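Local coordinates for protein ferulic acid esterase, AmCE1/Fae1A (Anaeromyces mucronatus, PDB 5CXX) that probably hydrolyses feruloyl esters as an alpha/beta-hydrolase esterase and is captured here with ferulic acid in its pocket, at residues A[31-34]-A[35-38]. Residues are numbered along the deposited sequence; the frame is centred on the assembly and turned at random.
With SO4 (sulfate ion), chain E.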
loop_
_atom_site.group_PDB
_atom_site.type_symbol
_atom_site.label_atom_id
_atom_site.label_comp_id
_atom_site.label_asym_id
_atom_site.label_seq_id
_atom_site.Cartn_x
_atom_site.Cartn_y
_atom_site.Cartn_z
ATOM N N TYR A 31 -16.644 -11.213 2.944
ATOM C CA TYR A 31 -16.680 -11.873 1.632
ATOM C C TYR A 31 -15.928 -13.206 1.737
ATOM O O TYR A 31 -15.049 -13.395 2.619
ATOM C CB TYR A 31 -16.053 -11.001 0.500
ATOM C CG TYR A 31 -14.563 -10.814 0.697
ATOM C CD1 TYR A 31 -14.083 -9.828 1.579
ATOM C CD2 TYR A 31 -13.656 -11.672 0.057
ATOM C CE1 TYR A 31 -12.653 -9.674 1.822
ATOM C CE2 TYR A 31 -12.254 -11.507 0.259
ATOM C CZ TYR A 31 -11.791 -10.548 1.172
ATOM O OH TYR A 31 -10.412 -10.468 1.330
ATOM N N TYR A 32 -16.272 -14.166 0.889
ATOM C CA TYR A 32 -15.614 -15.472 1.023
ATOM C C TYR A 32 -14.368 -15.547 0.136
ATOM O O TYR A 32 -14.469 -15.215 -1.030
ATOM C CB TYR A 32 -16.593 -16.635 0.654
ATOM C CG TYR A 32 -15.984 -17.996 0.918
ATOM C CD1 TYR A 32 -16.001 -18.566 2.196
ATOM C CD2 TYR A 32 -15.292 -18.683 -0.085
ATOM C CE1 TYR A 32 -15.354 -19.757 2.446
ATOM C CE2 TYR A 32 -14.663 -19.844 0.129
ATOM C CZ TYR A 32 -14.684 -20.428 1.446
ATOM O OH TYR A 32 -14.068 -21.629 1.676
ATOM N N SER A 33 -13.281 -16.065 0.693
ATOM C CA SER A 33 -12.015 -16.229 -0.075
ATOM C C SER A 33 -11.717 -17.711 -0.322
ATOM O O SER A 33 -11.487 -18.484 0.610
ATOM C CB SER A 33 -10.858 -15.631 0.730
ATOM O OG SER A 33 -9.618 -16.093 0.124
ATOM N N LYS A 34 -11.679 -18.074 -1.610
ATOM C CA LYS A 34 -11.190 -19.404 -1.958
ATOM C C LYS A 34 -9.677 -19.598 -1.671
ATOM O O LYS A 34 -9.213 -20.741 -1.729
ATOM C CB LYS A 34 -11.476 -19.739 -3.431
ATOM C CG LYS A 34 -10.774 -18.801 -4.383
ATOM C CD LYS A 34 -11.247 -19.106 -5.845
ATOM C CE LYS A 34 -10.541 -18.132 -6.805
ATOM N NZ LYS A 34 -11.169 -18.286 -8.168
ATOM N N VAL A 35 -8.948 -18.501 -1.452
ATOM C CA VAL A 35 -7.514 -18.593 -1.194
ATOM C C VAL A 35 -7.270 -19.020 0.260
ATOM O O VAL A 35 -6.519 -19.979 0.517
ATOM C CB VAL A 35 -6.848 -17.254 -1.526
ATOM C CG1 VAL A 35 -5.444 -17.214 -0.950
ATOM C CG2 VAL A 35 -6.814 -17.030 -3.040
ATOM N N THR A 36 -7.930 -18.348 1.181
ATOM C CA THR A 36 -7.831 -18.761 2.622
ATOM C C THR A 36 -8.843 -19.835 3.005
ATOM O O THR A 36 -8.747 -20.467 4.063
ATOM C CB THR A 36 -8.049 -17.566 3.568
ATOM O OG1 THR A 36 -9.369 -17.034 3.347
ATOM C CG2 THR A 36 -7.004 -16.436 3.263
ATOM N N GLU A 37 -9.805 -20.072 2.136
ATOM C CA GLU A 37 -10.978 -20.949 2.397
ATOM C C GLU A 37 -11.736 -20.502 3.640
ATOM O O GLU A 37 -12.291 -21.325 4.363
ATOM C CB GLU A 37 -10.579 -22.430 2.475
ATOM C CG GLU A 37 -9.866 -22.845 1.165
ATOM C CD GLU A 37 -9.572 -24.330 1.064
ATOM O OE1 GLU A 37 -10.200 -25.158 1.749
ATOM O OE2 GLU A 37 -8.636 -24.700 0.306
ATOM N N THR A 38 -11.839 -19.188 3.816
ATOM C CA THR A 38 -12.595 -18.629 4.928
ATOM C C THR A 38 -13.280 -17.339 4.507
ATOM O O THR A 38 -12.934 -16.747 3.496
ATOM C CB THR A 38 -11.685 -18.301 6.127
ATOM O OG1 THR A 38 -10.728 -17.338 5.715
ATOM C CG2 THR A 38 -10.977 -19.553 6.642
HETATM S S SO4 E . -19.318 -13.489 -1.588
HETATM O O1 SO4 E . -18.369 -13.274 -2.722
HETATM O O2 SO4 E . -18.617 -13.899 -0.406
HETATM O O3 SO4 E . -20.204 -14.567 -2.015
HETATM O O4 SO4 E . -20.141 -12.306 -1.230
#
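Between Ser33 and Thr38 the backbone reverses in a short four-residue hairpin loop closed by a G1 beta bulge: Ser33 N donates to Thr38 O (2.9 Å, N-H...O 166°), while Ser33 O faces both Glu37 N and Thr38 N, each a weak bond by its bent angle. The positive phi of Glu37 fits the bulge position. The loop joins the outermost strand 26-33 of the central sheet to its antiparallel neighbour 38-45. With OG anti to the backbone N (chi1 166°), beside the carbonyl carbon, Ser33 reaches two amides of the loop. Ser33 OG accepts Val35 N, two residues on, at 3.0 Å in an ST turn, and Thr36 N, three residues on, more nearly straight (3.0 Å, N-H...O 172°). The same OG is hydrogen-bonded to Glu128 of helix 125-140, which also binds the Tyr31 hydroxyl, so one carboxylate links loop and strand to that helix. Val35 packs its side chain against the same helix, at Glu128 and Glu131. Tyr32 CD1 lies 3.8 Å from Thr38 C and Tyr32 CZ 3.7 Å from Glu37 C, with Thr38 O 3.8 Å above the Tyr32 ring plane, offset toward the rim. At the strand edge, Tyr32 N donates to O2 of a sulfate (2.7 Å), probably from the crystallisation liquor. The threonine side chains also pair, Thr36 OG1 and Thr38 OG1 sharing a hydrogen bond of 2.7 Å.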